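Local coordinates for protein chitin elicitor receptor kinase 1 (Arabidopsis thaliana, PDB 4EBY) that serves as a plant immune receptor kinase that recognises chitin oligomers through its LysM ectodomain and is activated by chitin-induced dimerization, at residues H77-V83 with A121-V127; N24-N28 with N96-L100. All coordinates share one frame; numbering follows the deposited sequence.

Interaction 1 (H77-V83 with A121-V127). With NAG (2-acetamido-2-deoxy-beta-D-glucopyranose), chain E.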
loop_
_atom_site.group_PDB
_atom_site.type_symbol
_atom_site.label_atom_id
_atom_site.label_comp_id
_atom_site.label_asym_id
_atom_site.label_seq_id
_atom_site.Cartn_x
_atom_site.Cartn_y
_atom_site.Cartn_z
ATOM N N HIS A 77 -1.858 9.112 0.816
ATOM C CA HIS A 77 -2.017 9.539 -0.566
ATOM C C HIS A 77 -3.446 9.319 -1.039
ATOM O O HIS A 77 -4.029 8.279 -0.742
ATOM C CB HIS A 77 -1.073 8.755 -1.463
ATOM C CG HIS A 77 -1.150 9.171 -2.895
ATOM N ND1 HIS A 77 -0.721 10.412 -3.317
ATOM C CD2 HIS A 77 -1.649 8.542 -3.978
ATOM C CE1 HIS A 77 -0.924 10.512 -4.622
ATOM N NE2 HIS A 77 -1.511 9.402 -5.044
ATOM N N ASN A 78 -3.980 10.289 -1.784
ATOM C CA ASN A 78 -5.284 10.149 -2.442
ATOM C C ASN A 78 -5.130 9.546 -3.845
ATOM O O ASN A 78 -4.741 10.244 -4.791
ATOM C CB ASN A 78 -5.968 11.508 -2.592
ATOM C CG ASN A 78 -6.253 12.187 -1.266
ATOM O OD1 ASN A 78 -6.441 11.528 -0.241
ATOM N ND2 ASN A 78 -6.274 13.530 -1.297
ATOM N N PHE A 79 -5.428 8.259 -3.971
ATOM C CA PHE A 79 -5.577 7.662 -5.303
ATOM C C PHE A 79 -6.942 8.011 -5.869
ATOM O O PHE A 79 -7.815 8.557 -5.175
ATOM C CB PHE A 79 -5.411 6.144 -5.255
ATOM C CG PHE A 79 -4.037 5.699 -4.861
ATOM C CD1 PHE A 79 -3.016 5.691 -5.798
ATOM C CD2 PHE A 79 -3.765 5.296 -3.564
ATOM C CE1 PHE A 79 -1.740 5.291 -5.448
ATOM C CE2 PHE A 79 -2.498 4.874 -3.205
ATOM C CZ PHE A 79 -1.472 4.871 -4.156
ATOM N N SER A 80 -7.130 7.722 -7.161
ATOM C CA SER A 80 -8.418 7.963 -7.794
ATOM C C SER A 80 -8.878 6.672 -8.465
ATOM O O SER A 80 -8.071 5.931 -9.039
ATOM C CB SER A 80 -8.324 9.093 -8.825
ATOM O OG SER A 80 -8.082 10.348 -8.204
ATOM N N TYR A 81 -10.177 6.407 -8.393
ATOM C CA TYR A 81 -10.726 5.148 -8.883
ATOM C C TYR A 81 -11.992 5.387 -9.678
ATOM O O TYR A 81 -12.927 6.013 -9.192
ATOM C CB TYR A 81 -11.016 4.191 -7.710
ATOM C CG TYR A 81 -11.691 2.930 -8.162
ATOM C CD1 TYR A 81 -10.965 1.926 -8.801
ATOM C CD2 TYR A 81 -13.058 2.746 -7.982
ATOM C CE1 TYR A 81 -11.589 0.785 -9.245
ATOM C CE2 TYR A 81 -13.695 1.592 -8.423
ATOM C CZ TYR A 81 -12.953 0.626 -9.055
ATOM O OH TYR A 81 -13.587 -0.507 -9.503
ATOM N N SER A 82 -12.029 4.890 -10.924
ATOM C CA SER A 82 -13.238 5.005 -11.728
ATOM C C SER A 82 -14.155 3.809 -11.490
ATOM O O SER A 82 -13.753 2.649 -11.655
ATOM C CB SER A 82 -12.884 5.158 -13.207
ATOM O OG SER A 82 -14.076 5.259 -13.983
ATOM N N VAL A 83 -15.386 4.107 -11.079
ATOM C CA VAL A 83 -16.347 3.095 -10.660
ATOM C C VAL A 83 -16.867 2.240 -11.809
ATOM O O VAL A 83 -17.239 2.760 -12.875
ATOM C CB VAL A 83 -17.529 3.747 -9.917
ATOM C CG1 VAL A 83 -18.600 2.738 -9.619
ATOM C CG2 VAL A 83 -17.012 4.354 -8.621
ATOM N N ALA A 121 -18.548 7.216 -11.864
ATOM C CA ALA A 121 -18.187 8.092 -10.746
ATOM C C ALA A 121 -16.697 7.893 -10.473
ATOM O O ALA A 121 -16.128 6.840 -10.795
ATOM C CB ALA A 121 -19.008 7.756 -9.500
ATOM N N THR A 122 -16.052 8.896 -9.877
ATOM C CA THR A 122 -14.669 8.757 -9.467
ATOM C C THR A 122 -14.653 8.824 -7.938
ATOM O O THR A 122 -15.312 9.696 -7.353
ATOM C CB THR A 122 -13.806 9.888 -10.006
ATOM O OG1 THR A 122 -13.826 9.867 -11.450
ATOM C CG2 THR A 122 -12.389 9.731 -9.529
ATOM N N LEU A 123 -13.923 7.892 -7.330
ATOM C CA LEU A 123 -13.737 7.896 -5.883
ATOM C C LEU A 123 -12.367 8.415 -5.537
ATOM O O LEU A 123 -11.371 8.112 -6.213
ATOM C CB LEU A 123 -13.874 6.475 -5.306
ATOM C CG LEU A 123 -15.188 5.741 -5.605
ATOM C CD1 LEU A 123 -15.185 4.375 -4.892
ATOM C CD2 LEU A 123 -16.427 6.566 -5.206
ATOM N N ASN A 124 -12.327 9.166 -4.432
ATOM C CA ASN A 124 -11.102 9.535 -3.738
ATOM C C ASN A 124 -10.775 8.397 -2.776
ATOM O O ASN A 124 -11.588 8.057 -1.911
ATOM C CB ASN A 124 -11.358 10.842 -2.981
ATOM C CG ASN A 124 -10.115 11.386 -2.297
ATOM O OD1 ASN A 124 -9.422 10.669 -1.588
ATOM N ND2 ASN A 124 -9.833 12.669 -2.516
ATOM N N VAL A 125 -9.613 7.767 -2.977
ATOM C CA VAL A 125 -9.232 6.572 -2.215
ATOM C C VAL A 125 -7.983 6.843 -1.400
ATOM O O VAL A 125 -6.905 7.018 -1.967
ATOM C CB VAL A 125 -8.925 5.411 -3.173
ATOM C CG1 VAL A 125 -8.544 4.167 -2.380
ATOM C CG2 VAL A 125 -10.148 5.113 -4.077
ATOM N N LEU A 126 -8.125 6.896 -0.073
ATOM C CA LEU A 126 -6.990 7.198 0.794
ATOM C C LEU A 126 -6.231 5.948 1.208
ATOM O O LEU A 126 -6.806 4.989 1.730
ATOM C CB LEU A 126 -7.491 7.936 2.051
ATOM C CG LEU A 126 -6.401 8.224 3.078
ATOM C CD1 LEU A 126 -5.367 9.151 2.466
ATOM C CD2 LEU A 126 -7.039 8.843 4.343
ATOM N N VAL A 127 -4.922 5.963 0.985
ATOM C CA VAL A 127 -4.064 4.907 1.495
ATOM C C VAL A 127 -2.992 5.601 2.339
ATOM O O VAL A 127 -2.323 6.534 1.862
ATOM C CB VAL A 127 -3.397 4.149 0.331
ATOM C CG1 VAL A 127 -2.373 3.164 0.846
ATOM C CG2 VAL A 127 -4.466 3.404 -0.528
HETATM C C1 NAG E . -7.006 14.202 -0.237
HETATM C C2 NAG E . -6.445 15.628 -0.163
HETATM C C3 NAG E . -7.207 16.391 0.913
HETATM C C4 NAG E . -8.692 16.359 0.591
HETATM C C5 NAG E . -9.181 14.939 0.357
HETATM C C6 NAG E . -10.643 14.953 -0.091
HETATM C C7 NAG E . -4.140 16.370 -0.543
HETATM C C8 NAG E . -2.686 16.184 -0.178
HETATM N N2 NAG E . -5.026 15.656 0.154
HETATM O O3 NAG E . -6.739 17.727 0.979
HETATM O O4 NAG E . -9.441 16.867 1.667
HETATM O O5 NAG E . -8.370 14.291 -0.601
HETATM O O6 NAG E . -10.798 15.579 -1.353
HETATM O O7 NAG E . -4.455 17.154 -1.443
#
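F79 and Y81 meet V125, V127 and L123 in the antiparallel strand pair of the second LysM domain, where strand 74-82 runs beside 122-128, the outermost strand of the sheet. F79 and V125 exchange backbone bonds in both directions, F79 N to V125 O at 2.8 Å and V125 N to F79 O at 2.9 Å; H77 with V127 and Y81 with L123 repeat the pattern. One more bond, from V83 N to A121 O (2.8 Å), carries the ladder past the end of the strands.

The face bearing F79 and Y81 is largely apolar. F79 turns the CE2 edge of its ring to V127, 3.6 Å from V127 CG2, while H77 CD2 lies over the centre of one ring face. Farther along, the CB of Y81 rests against V125 CG2, its ring runs beside L123, and its hydroxyl reaches D87.

The reverse face is mostly polar and carries a glycan, with L126 adding an apolar side chain. N78 ND2 is bonded covalently to C1 of an N-acetylglucosamine, and N124, with CG anti to its backbone N (chi1 -176°), swings over to give ND2 to the ring oxygen O5 of that sugar at 2.9 Å. The two amide planes are 68° apart. N78 OD1 and N124 OD1, both acceptors, face each other at 3.4 Å; R109 lies near both, with a hydrogen bond to N124 OD1 and a weak one to N78 OD1. Apolar packing on one face and an N-glycan on the other thus share the antiparallel pair formed by the first and last strands of the βααβ LysM fold.

Interaction 2 (N24-N28 with N96-L100). With NAG (2-acetamido-2-deoxy-beta-D-glucopyranose), chain B; NAG (2-acetamido-2-deoxy-beta-D-glucopyranose), chain C.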
loop_
_atom_site.group_PDB
_atom_site.type_symbol
_atom_site.label_atom_id
_atom_site.label_comp_id
_atom_site.label_asym_id
_atom_site.label_seq_id
_atom_site.Cartn_x
_atom_site.Cartn_y
_atom_site.Cartn_z
ATOM N N ASN A 24 -1.770 -1.309 -11.507
ATOM C CA ASN A 24 -1.216 -0.019 -11.904
ATOM C C ASN A 24 -2.315 1.010 -12.177
ATOM O O ASN A 24 -2.141 2.197 -11.901
ATOM C CB ASN A 24 -0.312 -0.199 -13.134
ATOM C CG ASN A 24 0.672 0.947 -13.319
ATOM O OD1 ASN A 24 0.596 2.012 -12.667
ATOM N ND2 ASN A 24 1.606 0.731 -14.204
ATOM N N GLN A 25 -3.452 0.566 -12.712
ATOM C CA GLN A 25 -4.551 1.485 -12.959
ATOM C C GLN A 25 -5.076 2.026 -11.622
ATOM O O GLN A 25 -5.193 3.240 -11.414
ATOM C CB GLN A 25 -5.682 0.758 -13.681
ATOM C CG GLN A 25 -6.862 1.656 -13.992
ATOM C CD GLN A 25 -7.807 1.017 -14.988
ATOM O OE1 GLN A 25 -8.208 -0.140 -14.832
ATOM N NE2 GLN A 25 -8.142 1.755 -16.036
ATOM N N ASN A 26 -5.394 1.116 -10.719
ATOM C CA ASN A 26 -5.984 1.519 -9.439
ATOM C C ASN A 26 -5.031 2.374 -8.608
ATOM O O ASN A 26 -5.435 3.362 -7.971
ATOM C CB ASN A 26 -6.408 0.278 -8.653
ATOM C CG ASN A 26 -7.607 -0.427 -9.283
ATOM O OD1 ASN A 26 -8.136 0.024 -10.312
ATOM N ND2 ASN A 26 -8.034 -1.548 -8.682
ATOM N N LEU A 27 -3.761 1.980 -8.610
ATOM C CA LEU A 27 -2.758 2.715 -7.858
ATOM C C LEU A 27 -1.962 3.672 -8.756
ATOM O O LEU A 27 -0.804 3.994 -8.463
ATOM C CB LEU A 27 -1.829 1.757 -7.093
ATOM C CG LEU A 27 -2.419 1.080 -5.854
ATOM C CD1 LEU A 27 -3.567 0.158 -6.150
ATOM C CD2 LEU A 27 -1.304 0.311 -5.112
ATOM N N ASN A 28 -2.585 4.154 -9.841
ATOM C CA ASN A 28 -1.913 5.128 -10.683
ATOM C C ASN A 28 -1.530 6.388 -9.892
ATOM O O ASN A 28 -2.307 6.882 -9.061
ATOM C CB ASN A 28 -2.800 5.533 -11.853
ATOM C CG ASN A 28 -2.204 6.669 -12.630
ATOM O OD1 ASN A 28 -1.231 6.483 -13.356
ATOM N ND2 ASN A 28 -2.772 7.861 -12.455
ATOM N N ASN A 96 -10.602 -4.325 -4.782
ATOM C CA ASN A 96 -9.913 -3.478 -5.766
ATOM C C ASN A 96 -8.629 -2.849 -5.214
ATOM O O ASN A 96 -7.648 -2.706 -5.930
ATOM C CB ASN A 96 -10.851 -2.394 -6.306
ATOM C CG ASN A 96 -12.137 -2.975 -6.886
ATOM O OD1 ASN A 96 -12.965 -3.512 -6.161
ATOM N ND2 ASN A 96 -12.307 -2.853 -8.184
ATOM N N TYR A 97 -8.648 -2.480 -3.923
ATOM C CA TYR A 97 -7.459 -1.942 -3.251
ATOM C C TYR A 97 -6.823 -2.884 -2.208
ATOM O O TYR A 97 -5.916 -2.476 -1.482
ATOM C CB TYR A 97 -7.765 -0.547 -2.643
ATOM C CG TYR A 97 -7.818 0.489 -3.737
ATOM C CD1 TYR A 97 -6.692 1.212 -4.102
ATOM C CD2 TYR A 97 -8.992 0.695 -4.459
ATOM C CE1 TYR A 97 -6.728 2.126 -5.165
ATOM C CE2 TYR A 97 -9.041 1.607 -5.509
ATOM C CZ TYR A 97 -7.913 2.311 -5.863
ATOM O OH TYR A 97 -7.982 3.209 -6.920
ATOM N N ALA A 98 -7.280 -4.133 -2.158
ATOM C CA ALA A 98 -6.600 -5.184 -1.405
ATOM C C ALA A 98 -6.300 -4.791 0.043
ATOM O O ALA A 98 -5.199 -5.026 0.554
ATOM C CB ALA A 98 -5.304 -5.579 -2.120
ATOM N N ASN A 99 -7.300 -4.197 0.679
ATOM C CA ASN A 99 -7.204 -3.745 2.078
ATOM C C ASN A 99 -6.190 -2.656 2.379
ATOM O O ASN A 99 -5.845 -2.426 3.557
ATOM C CB ASN A 99 -7.055 -4.937 3.020
ATOM C CG ASN A 99 -8.239 -5.865 2.931
ATOM O OD1 ASN A 99 -9.393 -5.418 2.999
ATOM N ND2 ASN A 99 -7.962 -7.163 2.736
ATOM N N LEU A 100 -5.746 -1.952 1.335
ATOM C CA LEU A 100 -4.882 -0.791 1.526
ATOM C C LEU A 100 -5.697 0.410 1.969
ATOM O O LEU A 100 -5.148 1.385 2.473
ATOM C CB LEU A 100 -4.126 -0.458 0.238
ATOM C CG LEU A 100 -3.072 -1.482 -0.186
ATOM C CD1 LEU A 100 -2.783 -1.312 -1.664
ATOM C CD2 LEU A 100 -1.791 -1.302 0.664
HETATM C C1 NAG B . -2.094 9.049 -12.924
HETATM C C2 NAG B . -2.879 9.680 -14.084
HETATM C C3 NAG B . -2.197 10.990 -14.491
HETATM C C4 NAG B . -2.054 11.909 -13.286
HETATM C C5 NAG B . -1.353 11.182 -12.147
HETATM C C6 NAG B . -1.268 12.076 -10.915
HETATM C C7 NAG B . -4.077 8.061 -15.466
HETATM C C8 NAG B . -4.054 7.026 -16.549
HETATM N N2 NAG B . -2.966 8.773 -15.228
HETATM O O3 NAG B . -2.925 11.590 -15.546
HETATM O O4 NAG B . -1.267 13.049 -13.576
HETATM O O5 NAG B . -2.012 9.966 -11.831
HETATM O O6 NAG B . -2.561 12.354 -10.409
HETATM O O7 NAG B . -5.113 8.205 -14.832
HETATM C C1 NAG C . -9.118 -8.023 2.576
HETATM C C2 NAG C . -8.622 -9.256 1.808
HETATM C C3 NAG C . -9.733 -10.308 1.694
HETATM C C4 NAG C . -10.429 -10.572 3.024
HETATM C C5 NAG C . -10.747 -9.262 3.741
HETATM C C6 NAG C . -11.321 -9.490 5.137
HETATM C C7 NAG C . -7.030 -9.197 -0.059
HETATM C C8 NAG C . -6.780 -8.849 -1.510
HETATM N N2 NAG C . -8.209 -8.863 0.478
HETATM O O3 NAG C . -9.231 -11.524 1.163
HETATM O O4 NAG C . -11.640 -11.262 2.777
HETATM O O5 NAG C . -9.578 -8.471 3.848
HETATM O O6 NAG C . -10.360 -10.177 5.916
HETATM O O7 NAG C . -6.150 -9.765 0.589
#
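N26, Y97 and L27 bury the most surface here, where the end of helix 20-26 meets the residues that follow helix 89-96. N26 engages the opposite segment with both its side chain and its backbone. Its ND2 donates to N96 O at 3.0 Å with an N-H...O angle of 151°; the acceptor lies close to the plane of the N26 amide, whereas the donor sits above the plane of the N96 carbonyl. That carbonyl also receives the hydroxyl of Y12 from strand 8-13, so two donors grip the oxygen.

Y97 returns the bond in the other direction: its OH donates to N26 O at 2.8 Å, the carbonyl oxygen lying at the edge of the ring. With CG anti to the carbonyl carbon (chi1 -75°), the phenol is carried across to the N26 backbone, and N26 CB packs 3.8 Å from Y97 CZ. Both ends of N26 are thereby held, and the tyrosine ring is fixed at its hydroxyl.

L27, just past the helix, completes the contact with its two methyls. CD1 approaches Y97 CE1 at 3.9 Å, the side chains sliding past each other in opposite directions. CD2 meets L100 CD1 at 4.1 Å, and those two leucines cross at about a right angle. Y97 and L100 are brought near each other by a type I' β turn, closed by L100 N to Y97 O at 2.9 Å.

N28 and N99, each bonded to an N-acetylglucosamine, leave the sugars outside this buried seam. It packs the turn between helices 89-96 and 103-109, the two helices of the βααβ LysM fold, against the C-terminal end of helix 20-26 and against strand 8-13.

Both interactions involve the second LysM domain, and the chain alternates between their segments. Interaction 1 is a partly buried strand pairing at the margin of the sheet, held by a regular backbone ladder, with one largely apolar face and one carrying a glycan. Interaction 2 lies nearer the centre of the chain, is mostly buried and smaller, and depends on single side-chain-to-carbonyl bonds and a few leucine and tyrosine contacts. They touch: Y81 CB lies 3.3 Å from Y97 OH, and F79 CE1 lies 3.4 Å from L27 O. The aromatic face of 77-83 therefore packs directly onto interaction 2, while the sugar on N78 projects from the reverse face.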